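Local coordinates for lectin CEL-IV, C-type (Cucumaria echinata, PDB 3ALU), which binds galactose-containing sugars such as raffinose through a calcium ion, as a tetrameric C-type lectin, at residues A52-A57 with A61-L66; T69-L74 with W79-Y84; I85-G90 with D107-G112; A123-D128 with F133-Y138. All blocks are in the same frame, centred on the assembly; numbering follows the deposited sequence.

Overall arrangement
All four contacts lie in one C-type lectin domain, in chain order. Contact 1 packs the loop after strand 45-51 against helix 57-70. Contact 2 takes the chain leaving that helix to the start of strand 82-89. Contact 3 joins the later part of that strand to the loop before strand 120-125. Contact 4 is the hairpin of strands 120-125 and 134-137. Strand 120-125 also pairs with strand 82-89, so contacts 2, 3 and 4 all reach this sheet. Centres of contacts 3 and 4 are about 8 Å apart, those of contacts 2 and 3 about 17 Å. Contacts 2 and 4 touch the galactose, contact 1 lies away from it, and contacts 1 and 2 touch the second subunit.

Contact 1 of 4, residues A52-A57 with A61-L66; sequences ASIHSA and AFLTEL
The flat carbonyl group of Ala57 is met at its oxygen by Ala61. Ala61 N donates to Ala57 O over 2.9 Å and comes in tilted 29° from the carbonyl plane. Two rings border the contact without bridging it. The His55 ring meets Trp98 with the planes at about 60°, and the Phe62 ring stacks with Phe12 and packs on Leu8 of the second subunit. The Ala57-Ala61 bond belongs to the first turn of helix 57-70. Ser56 is the N-cap of this helix, and its OG takes the backbone N of Ser59.

The rest of the contact is apolar. Ile54 and Leu63 meet head-on across the contact. Leu63 CD1 lies 3.5 Å from Ile54 CG1 and 3.7 Å from Ile54 CD1. Leu63 sends CG opposite its own carbonyl carbon (chi1 -60°), which carries CD1 across to the loop. Ala52 CB touches the same methyl more loosely, 4.4 Å from Leu63 CD1. Phe17 also covers Leu63, and Trp98 and Tyr106 cover Ile54. The helix start is thus held by backbone polarity, while its buried side relies on dispersion and the exclusion of water.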
# COMPACT_ATOMS: atom_id res chain seq x y z
N ALA A 52 7.40 1.67 20.41
CA ALA A 52 8.22 1.40 19.25
C ALA A 52 9.49 0.64 19.62
O ALA A 52 10.11 0.97 20.61
CB ALA A 52 8.60 2.71 18.58
N SER A 53 9.86 -0.32 18.79
CA SER A 53 11.22 -0.92 18.88
C SER A 53 12.06 -0.38 17.73
O SER A 53 11.48 0.14 16.80
CB SER A 53 11.15 -2.42 18.84
OG SER A 53 10.62 -2.96 17.62
N ILE A 54 13.41 -0.51 17.81
CA ILE A 54 14.29 0.19 16.85
C ILE A 54 15.40 -0.79 16.51
O ILE A 54 16.01 -1.35 17.45
CB ILE A 54 14.87 1.49 17.46
CG1 ILE A 54 13.71 2.42 17.95
CG2 ILE A 54 15.82 2.20 16.47
CD1 ILE A 54 14.16 3.67 18.73
N HIS A 55 15.65 -1.01 15.21
CA HIS A 55 16.52 -2.14 14.80
C HIS A 55 17.65 -1.78 13.87
O HIS A 55 18.38 -2.67 13.40
CB HIS A 55 15.66 -3.23 14.22
CG HIS A 55 14.76 -3.81 15.24
ND1 HIS A 55 13.44 -3.43 15.37
CD2 HIS A 55 15.04 -4.61 16.29
CE1 HIS A 55 12.92 -4.06 16.42
NE2 HIS A 55 13.87 -4.76 16.99
N SER A 56 17.81 -0.49 13.64
CA SER A 56 18.89 -0.01 12.76
C SER A 56 19.15 1.47 12.95
O SER A 56 18.30 2.21 13.48
CB SER A 56 18.57 -0.29 11.27
OG SER A 56 17.59 0.63 10.78
N ALA A 57 20.34 1.91 12.49
CA ALA A 57 20.70 3.31 12.52
C ALA A 57 19.72 4.18 11.71
O ALA A 57 19.44 5.30 12.10
CB ALA A 57 22.12 3.49 11.97
N ALA A 61 17.36 7.09 13.00
CA ALA A 61 17.38 8.42 12.39
C ALA A 61 15.95 8.85 12.06
O ALA A 61 15.61 10.01 12.26
CB ALA A 61 18.23 8.44 11.13
N PHE A 62 15.15 7.91 11.56
CA PHE A 62 13.76 8.24 11.19
C PHE A 62 12.98 8.67 12.44
O PHE A 62 12.29 9.70 12.43
CB PHE A 62 13.06 7.08 10.52
CG PHE A 62 11.58 7.29 10.45
CD1 PHE A 62 10.72 6.59 11.30
CD2 PHE A 62 11.06 8.21 9.57
CE1 PHE A 62 9.34 6.82 11.25
CE2 PHE A 62 9.71 8.44 9.52
CZ PHE A 62 8.85 7.77 10.35
N LEU A 63 13.06 7.87 13.50
CA LEU A 63 12.29 8.22 14.71
C LEU A 63 12.75 9.52 15.37
O LEU A 63 11.92 10.28 15.89
CB LEU A 63 12.20 7.05 15.70
CG LEU A 63 11.52 5.79 15.15
CD1 LEU A 63 11.68 4.61 16.10
CD2 LEU A 63 9.94 6.06 14.87
N THR A 64 14.05 9.80 15.33
CA THR A 64 14.55 11.06 15.82
C THR A 64 13.95 12.24 15.02
O THR A 64 13.52 13.24 15.63
CB THR A 64 16.08 11.10 15.76
OG1 THR A 64 16.57 10.07 16.61
CG2 THR A 64 16.58 12.43 16.29
N GLU A 65 13.90 12.07 13.70
CA GLU A 65 13.41 13.13 12.83
C GLU A 65 11.90 13.28 13.08
O GLU A 65 11.37 14.40 13.09
CB GLU A 65 13.68 12.81 11.36
CG GLU A 65 13.16 13.92 10.43
CD GLU A 65 13.79 13.95 9.04
OE1 GLU A 65 14.25 12.89 8.54
OE2 GLU A 65 13.80 15.05 8.45
N LEU A 66 11.22 12.16 13.31
CA LEU A 66 9.80 12.21 13.68
C LEU A 66 9.59 13.06 14.93
O LEU A 66 8.72 13.98 14.96
CB LEU A 66 9.20 10.81 13.83
CG LEU A 66 7.70 10.75 14.21
CD1 LEU A 66 6.80 11.51 13.23
CD2 LEU A 66 7.26 9.30 14.37

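Contact 2 of 4, residues T69-L74 with W79-Y84; sequences TSLPDL and WAPQVY. With GLA (alpha-D-galactopyranose), chain E; GLC (alpha-D-glucopyranose), chain B; EDO (1,2-ethanediol), chain J.
Gln82 NE2 gives the shortest polar bond, 2.7 Å to O6 of the galactose, with an N-H...O angle of 150°. The amide is carried there by an extended chain beyond CG. Its other end, Gln82 OE1, accepts from O2 of a 1,2-ethanediol, probably from the crystallisation liquor. The O1 of that molecule takes the backbone N of Gln82. In this crystal both ends of the amide have partners, which probably holds its rotation.

Trp79 receives the same sugar on a ring face. Galactose C5 sits 3.3 Å above the indole plane, offset toward the rim, with C6 over the CG side and C4 over the benzo side. This is a CH-pi contact. At the ring edge, in plane, Trp79 NE1 donates to O5 of the glucose unit at 2.9 Å, nearly straight at 163°. The Trp79 ring also meets Tyr129 edge-to-face.

Behind the sugar, the chain just after helix 57-70 packs on Pro81, which follows a cis peptide bond. Leu71 and Pro81 lie alongside, pointing opposite ways, with Leu71 CD2 4.1 Å from Pro81 CG. The same methyl lies 4.3 Å from Val83 CG2. Leu74 also touches the proline, its carbonyl O 3.4 Å from Pro81 CD and its CB 4.3 Å from Pro81 CG. Leu19 and Ile146 extend this apolar layer. A tryptophan packed against the apolar side of galactose, beside the bound calcium, is characteristic of galactose-binding C-type lectin sites, here in a protein with the EPN motif.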
# COMPACT_ATOMS: atom_id res chain seq x y z
N THR A 69 10.97 16.94 14.31
CA THR A 69 10.07 17.75 13.45
C THR A 69 8.68 17.93 14.07
O THR A 69 8.00 18.93 13.76
CB THR A 69 9.92 17.18 12.03
OG1 THR A 69 9.33 15.88 12.08
CG2 THR A 69 11.28 17.10 11.34
N SER A 70 8.25 17.00 14.94
CA SER A 70 6.95 17.12 15.59
C SER A 70 6.97 18.06 16.81
O SER A 70 5.96 18.68 17.15
CB SER A 70 6.41 15.74 16.00
OG SER A 70 6.29 14.86 14.88
N LEU A 71 8.12 18.15 17.48
CA LEU A 71 8.25 18.90 18.73
C LEU A 71 9.29 20.02 18.65
O LEU A 71 10.06 20.18 19.59
CB LEU A 71 8.64 17.94 19.84
CG LEU A 71 7.58 17.11 20.59
CD1 LEU A 71 6.12 17.13 20.12
CD2 LEU A 71 8.12 15.77 21.12
N PRO A 72 9.30 20.83 17.56
CA PRO A 72 10.49 21.71 17.41
C PRO A 72 10.66 22.74 18.53
O PRO A 72 11.80 23.10 18.86
CB PRO A 72 10.27 22.38 16.04
CG PRO A 72 8.76 22.28 15.82
CD PRO A 72 8.35 20.99 16.43
N ASP A 73 9.56 23.21 19.11
CA ASP A 73 9.63 24.25 20.15
C ASP A 73 10.00 23.65 21.50
O ASP A 73 10.22 24.38 22.48
CB ASP A 73 8.29 24.97 20.30
CG ASP A 73 8.02 25.94 19.16
OD1 ASP A 73 6.81 26.20 18.91
OD2 ASP A 73 8.99 26.45 18.54
N LEU A 74 10.02 22.32 21.60
CA LEU A 74 10.30 21.68 22.88
C LEU A 74 11.75 21.25 22.96
O LEU A 74 12.19 20.84 24.02
CB LEU A 74 9.38 20.49 23.13
CG LEU A 74 7.86 20.73 23.11
CD1 LEU A 74 7.25 19.42 23.63
CD2 LEU A 74 7.39 21.93 23.96
N TRP A 79 18.58 16.81 27.64
CA TRP A 79 17.99 15.60 27.09
C TRP A 79 16.60 15.83 26.52
O TRP A 79 16.19 15.12 25.57
CB TRP A 79 17.86 14.55 28.20
CG TRP A 79 19.16 14.21 28.89
CD1 TRP A 79 19.73 14.89 29.96
CD2 TRP A 79 20.05 13.11 28.60
NE1 TRP A 79 20.91 14.28 30.32
CE2 TRP A 79 21.13 13.19 29.51
CE3 TRP A 79 20.04 12.08 27.65
CZ2 TRP A 79 22.17 12.26 29.52
CZ3 TRP A 79 21.07 11.15 27.64
CH2 TRP A 79 22.15 11.26 28.57
N ALA A 80 15.87 16.77 27.12
CA ALA A 80 14.45 17.00 26.82
C ALA A 80 14.26 17.54 25.42
O ALA A 80 15.04 18.40 24.98
CB ALA A 80 13.81 17.98 27.84
N PRO A 81 13.21 17.09 24.71
CA PRO A 81 12.18 16.16 25.19
C PRO A 81 12.53 14.66 25.12
O PRO A 81 13.07 14.20 24.12
CB PRO A 81 10.99 16.47 24.26
CG PRO A 81 11.64 16.89 22.97
CD PRO A 81 12.94 17.56 23.34
N GLN A 82 12.14 13.91 26.15
CA GLN A 82 12.37 12.48 26.17
C GLN A 82 11.04 11.81 25.82
O GLN A 82 10.02 12.17 26.35
CB GLN A 82 12.82 12.07 27.55
CG GLN A 82 14.11 12.75 27.88
CD GLN A 82 14.64 12.35 29.25
OE1 GLN A 82 14.47 13.07 30.23
NE2 GLN A 82 15.27 11.18 29.31
N VAL A 83 11.11 10.81 24.94
CA VAL A 83 9.93 10.16 24.42
C VAL A 83 10.13 8.67 24.57
O VAL A 83 11.12 8.11 24.02
CB VAL A 83 9.79 10.52 22.92
CG1 VAL A 83 8.60 9.78 22.26
CG2 VAL A 83 9.67 12.09 22.72
N TYR A 84 9.23 7.98 25.29
CA TYR A 84 9.37 6.57 25.51
C TYR A 84 9.37 5.74 24.25
O TYR A 84 8.61 6.00 23.33
CB TYR A 84 8.26 6.01 26.40
CG TYR A 84 8.46 6.19 27.87
CD1 TYR A 84 9.68 5.79 28.49
CD2 TYR A 84 7.42 6.66 28.67
CE1 TYR A 84 9.84 5.94 29.87
CE2 TYR A 84 7.58 6.79 30.05
CZ TYR A 84 8.79 6.39 30.65
OH TYR A 84 8.94 6.55 32.02
C1 GLA E . 19.82 12.25 34.10
C2 GLA E . 20.58 10.92 34.12
C3 GLA E . 21.02 10.46 32.73
C4 GLA E . 19.83 10.45 31.76
C5 GLA E . 19.10 11.81 31.83
C6 GLA E . 17.85 11.86 30.95
O2 GLA E . 21.77 11.03 34.92
O3 GLA E . 21.62 9.16 32.83
O4 GLA E . 18.96 9.40 32.17
O5 GLA E . 18.70 12.10 33.18
O6 GLA E . 16.90 10.93 31.48
C1 GLC B . 23.17 16.48 32.22
C2 GLC B . 22.49 17.83 32.02
C3 GLC B . 21.69 18.20 33.27
C4 GLC B . 20.70 17.11 33.63
C5 GLC B . 21.36 15.73 33.74
C6 GLC B . 20.27 14.66 33.96
O2 GLC B . 23.50 18.82 31.78
O3 GLC B . 20.98 19.43 33.01
O4 GLC B . 20.14 17.43 34.91
O5 GLC B . 22.22 15.47 32.60
O6 GLC B . 20.74 13.31 33.75
C1 EDO J . 11.54 14.86 29.23
O1 EDO J . 10.67 15.58 28.37
C2 EDO J . 12.74 15.72 29.56
O2 EDO J . 13.05 15.56 30.94

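Contact 3 of 4, residues I85-G90 with D107-G112; sequences IGMKVG and DGWVSG
Met87 reaches from strand 87-89 to the indole of Trp109. Its CB points toward the loop 107-112. The next atom, Met87 CG, is the main touching point, 3.5 Å from Trp109 CZ2 and 3.6 Å from Trp109 CH2. CG stands opposite the backbone N (chi1 174°), and the chain then bends at chi2 (50°). This bend brings Met87 SD near the ring, 3.9 Å from Trp109 CZ2. The sulfur lies 5.2 Å from the centroid of the Trp109 six-membered ring and 72° off its normal. This is an oblique Met-aromatic contact.

The chain turns a corner at Gly86. Tyr84 to Met87 read Tyr-Ile-Gly-Met and probably correspond to the WIGL motif of C-type lectin domains. The loop 107-112 leads to the calcium and sugar site of the domain. The Trp109 side chain lies about 7 Å from the calcium ion and packs on Asp136.

Val89 adds a second apolar touch, its CG2 3.8 Å from Trp109 CH2. It runs past the indole from the other direction. The polar end of the indole is satisfied by Gln96, whose OE1 takes Trp109 NE1. The Trp109 ring also meets Trp134 edge-to-face. At its root, Trp109 N donates to Asp107 OD2 over 3.2 Å, nearly along the C-O axis of the carboxylate, and closes an Asx turn.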
# COMPACT_ATOMS: atom_id res chain seq x y z
N ILE A 85 10.27 4.76 24.24
CA ILE A 85 10.23 3.67 23.27
C ILE A 85 10.13 2.36 24.08
O ILE A 85 10.17 2.40 25.34
CB ILE A 85 11.47 3.68 22.38
CG1 ILE A 85 12.73 3.54 23.25
CG2 ILE A 85 11.51 4.99 21.53
CD1 ILE A 85 14.05 3.53 22.39
N GLY A 86 10.03 1.23 23.40
CA GLY A 86 9.68 -0.04 24.08
C GLY A 86 10.82 -0.77 24.79
O GLY A 86 10.71 -1.95 25.02
N MET A 87 11.85 -0.02 25.22
CA MET A 87 13.08 -0.64 25.79
C MET A 87 12.99 -0.86 27.30
O MET A 87 12.77 0.09 28.05
CB MET A 87 14.26 0.29 25.47
CG MET A 87 15.62 -0.10 26.11
SD MET A 87 16.15 -1.80 25.88
CE MET A 87 16.62 -1.79 24.14
N LYS A 88 13.23 -2.10 27.76
CA LYS A 88 13.28 -2.39 29.19
C LYS A 88 14.68 -2.91 29.51
O LYS A 88 15.16 -3.81 28.84
CB LYS A 88 12.25 -3.47 29.56
CG LYS A 88 10.82 -3.03 29.29
CD LYS A 88 9.85 -4.12 29.74
CE LYS A 88 9.87 -5.29 28.79
NZ LYS A 88 8.72 -6.25 28.95
N VAL A 89 15.31 -2.29 30.49
CA VAL A 89 16.60 -2.76 31.01
C VAL A 89 16.28 -3.47 32.32
O VAL A 89 15.72 -2.83 33.25
CB VAL A 89 17.56 -1.56 31.22
CG1 VAL A 89 18.93 -2.09 31.76
CG2 VAL A 89 17.69 -0.75 29.94
N GLY A 90 16.62 -4.78 32.38
CA GLY A 90 16.22 -5.65 33.50
C GLY A 90 17.25 -5.63 34.64
O GLY A 90 17.77 -4.58 35.00
N ASP A 107 21.95 -0.91 19.00
CA ASP A 107 22.38 -0.19 20.19
C ASP A 107 22.35 1.31 19.92
O ASP A 107 23.23 1.84 19.23
CB ASP A 107 23.83 -0.66 20.51
CG ASP A 107 24.49 0.15 21.59
OD1 ASP A 107 25.68 -0.16 21.93
OD2 ASP A 107 23.88 1.11 22.09
N GLY A 108 21.33 2.01 20.45
CA GLY A 108 21.19 3.43 20.21
C GLY A 108 21.42 4.29 21.44
O GLY A 108 21.07 5.46 21.46
N TRP A 109 22.03 3.72 22.46
CA TRP A 109 22.24 4.40 23.72
C TRP A 109 23.25 5.56 23.61
O TRP A 109 24.31 5.41 22.99
CB TRP A 109 22.80 3.40 24.74
CG TRP A 109 21.85 2.29 25.10
CD1 TRP A 109 21.91 0.99 24.67
CD2 TRP A 109 20.66 2.40 25.90
NE1 TRP A 109 20.85 0.26 25.22
CE2 TRP A 109 20.07 1.11 25.97
CE3 TRP A 109 20.05 3.47 26.58
CZ2 TRP A 109 18.89 0.85 26.70
CZ3 TRP A 109 18.86 3.21 27.33
CH2 TRP A 109 18.31 1.91 27.37
N VAL A 110 22.94 6.69 24.22
CA VAL A 110 23.90 7.80 24.41
C VAL A 110 25.05 7.18 25.21
O VAL A 110 24.83 6.30 26.06
CB VAL A 110 23.26 8.94 25.23
CG1 VAL A 110 24.30 9.97 25.71
CG2 VAL A 110 22.24 9.66 24.41
N SER A 111 26.28 7.63 24.95
CA SER A 111 27.42 7.17 25.75
C SER A 111 27.18 7.33 27.25
O SER A 111 26.70 8.38 27.71
CB SER A 111 28.68 7.93 25.32
OG SER A 111 28.54 9.30 25.68
N GLY A 112 27.49 6.26 28.00
CA GLY A 112 27.21 6.20 29.44
C GLY A 112 25.84 5.69 29.89
O GLY A 112 25.59 5.53 31.11

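Contact 4 of 4, residues A123-D128 with F133-Y138; sequences AIAAGD and FWADVY. With CA (calcium ion), chain K; GLA (alpha-D-galactopyranose), chain E; EDO (1,2-ethanediol), chain I.
Phe133, just before the second strand of a beta hairpin, accepts from Ala125. Ala125 N reaches Phe133 O at 3.1 Å, from 44° above the carbonyl plane. Trp134, Ala135 and Asp136 probably correspond to the WND motif of many C-type lectins.

Trp134 forms a non-hydrogen-bonded pair with Ile124. The side chains cross obliquely, with Ile124 CG1 4.0 Å from Trp134 CD1. Trp134 CA also makes a CA-H...O contact of 3.1 Å to Ala123 O.

Ala135 and Ala123 are the hydrogen-bonded antiparallel pair. Ala135 N gives to Ala123 O, and Ala123 N gives back to Ala135 O, both at 2.9 Å. Ala135 CB packs near Ala125 CB and also lines the galactose.

Asp136 binds the calcium ion twice, through its backbone O and its OD1, each 2.4 Å from the metal. A chi1 of 73° tucks its CG over the backbone, which brings OD1 round to the same ion as the backbone O. Glu113, Asn115, Asn116 and galactose O3 and O4 complete the site. Asp136 OD2 is hydrogen-bonded to Ser120 OG, which should steady the carboxylate.

Val137 CG1 borders galactose O6. Tyr138 OH is hydrogen-bonded to Asn116 ND2, a link to another calcium ligand. At the other end of this residue, Tyr138 N donates to O1 of a 1,2-ethanediol, 3.0 Å away and nearly straight at 167°.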
# COMPACT_ATOMS: atom_id res chain seq x y z
N ALA A 123 14.27 5.79 26.46
CA ALA A 123 13.54 6.87 25.81
C ALA A 123 14.46 7.51 24.81
O ALA A 123 15.69 7.67 25.04
CB ALA A 123 13.12 7.92 26.84
N ILE A 124 13.89 7.90 23.68
CA ILE A 124 14.60 8.78 22.74
C ILE A 124 14.74 10.12 23.43
O ILE A 124 13.75 10.70 23.87
CB ILE A 124 13.81 8.93 21.41
CG1 ILE A 124 13.99 7.64 20.57
CG2 ILE A 124 14.24 10.20 20.61
CD1 ILE A 124 13.06 7.55 19.33
N ALA A 125 15.97 10.60 23.56
CA ALA A 125 16.19 11.88 24.23
C ALA A 125 16.50 12.88 23.12
O ALA A 125 17.62 12.95 22.64
CB ALA A 125 17.33 11.74 25.26
N ALA A 126 15.50 13.66 22.68
CA ALA A 126 15.68 14.46 21.46
C ALA A 126 16.28 15.83 21.67
O ALA A 126 16.50 16.58 20.68
CB ALA A 126 14.32 14.60 20.70
N GLY A 127 16.51 16.19 22.93
CA GLY A 127 17.25 17.42 23.23
C GLY A 127 18.64 17.41 22.64
O GLY A 127 19.18 16.35 22.28
N ASP A 128 19.26 18.58 22.57
CA ASP A 128 20.55 18.72 21.89
C ASP A 128 21.70 18.00 22.58
O ASP A 128 22.70 17.74 21.93
CB ASP A 128 20.92 20.18 21.67
CG ASP A 128 20.05 20.85 20.64
OD1 ASP A 128 20.03 22.08 20.63
OD2 ASP A 128 19.40 20.16 19.83
N PHE A 133 19.56 10.02 20.62
CA PHE A 133 19.98 8.74 21.13
C PHE A 133 19.39 8.51 22.52
O PHE A 133 18.88 9.46 23.17
CB PHE A 133 21.53 8.69 21.12
CG PHE A 133 22.11 8.67 19.74
CD1 PHE A 133 22.83 9.77 19.26
CD2 PHE A 133 21.88 7.59 18.89
CE1 PHE A 133 23.36 9.76 17.95
CE2 PHE A 133 22.38 7.58 17.58
CZ PHE A 133 23.11 8.69 17.12
N TRP A 134 19.46 7.27 23.00
CA TRP A 134 18.57 6.87 24.11
C TRP A 134 19.16 7.14 25.49
O TRP A 134 20.37 6.98 25.71
CB TRP A 134 18.18 5.40 24.05
CG TRP A 134 17.84 4.88 22.70
CD1 TRP A 134 17.30 5.59 21.67
CD2 TRP A 134 17.99 3.54 22.25
NE1 TRP A 134 17.13 4.76 20.59
CE2 TRP A 134 17.53 3.49 20.91
CE3 TRP A 134 18.44 2.34 22.87
CZ2 TRP A 134 17.57 2.30 20.12
CZ3 TRP A 134 18.47 1.16 22.09
CH2 TRP A 134 18.04 1.15 20.73
N ALA A 135 18.26 7.48 26.41
CA ALA A 135 18.60 7.54 27.84
C ALA A 135 17.78 6.48 28.54
O ALA A 135 16.66 6.19 28.10
CB ALA A 135 18.26 8.92 28.42
N ASP A 136 18.30 5.89 29.62
CA ASP A 136 17.39 5.10 30.46
C ASP A 136 16.92 5.92 31.65
O ASP A 136 17.66 6.81 32.13
CB ASP A 136 17.97 3.73 30.90
CG ASP A 136 19.08 3.85 31.97
OD1 ASP A 136 19.86 4.81 31.96
OD2 ASP A 136 19.18 2.93 32.82
N VAL A 137 15.68 5.66 32.03
CA VAL A 137 15.02 6.46 33.07
C VAL A 137 14.21 5.54 33.95
O VAL A 137 13.89 4.43 33.59
CB VAL A 137 14.05 7.53 32.44
CG1 VAL A 137 14.77 8.53 31.51
CG2 VAL A 137 12.83 6.87 31.74
N TYR A 138 13.86 6.04 35.14
CA TYR A 138 12.95 5.26 35.99
C TYR A 138 11.54 5.33 35.42
O TYR A 138 11.13 6.35 34.83
CB TYR A 138 13.04 5.74 37.47
CG TYR A 138 14.42 5.52 37.99
CD1 TYR A 138 15.22 6.58 38.38
CD2 TYR A 138 14.97 4.23 37.99
CE1 TYR A 138 16.55 6.36 38.80
CE2 TYR A 138 16.27 4.01 38.41
CZ TYR A 138 17.05 5.08 38.81
OH TYR A 138 18.36 4.87 39.20
CA CA K . 20.01 7.15 32.59
C1 GLA E . 19.82 12.25 34.10
C2 GLA E . 20.58 10.92 34.12
C3 GLA E . 21.02 10.46 32.73
C4 GLA E . 19.83 10.45 31.76
C5 GLA E . 19.10 11.81 31.83
C6 GLA E . 17.85 11.86 30.95
O2 GLA E . 21.77 11.03 34.92
O3 GLA E . 21.62 9.16 32.83
O4 GLA E . 18.96 9.40 32.17
O5 GLA E . 18.70 12.10 33.18
O6 GLA E . 16.90 10.93 31.48
C1 EDO I . 16.49 8.43 35.80
O1 EDO I . 15.09 8.69 35.66
C2 EDO I . 17.32 9.49 35.11
O2 EDO I . 17.55 10.52 36.07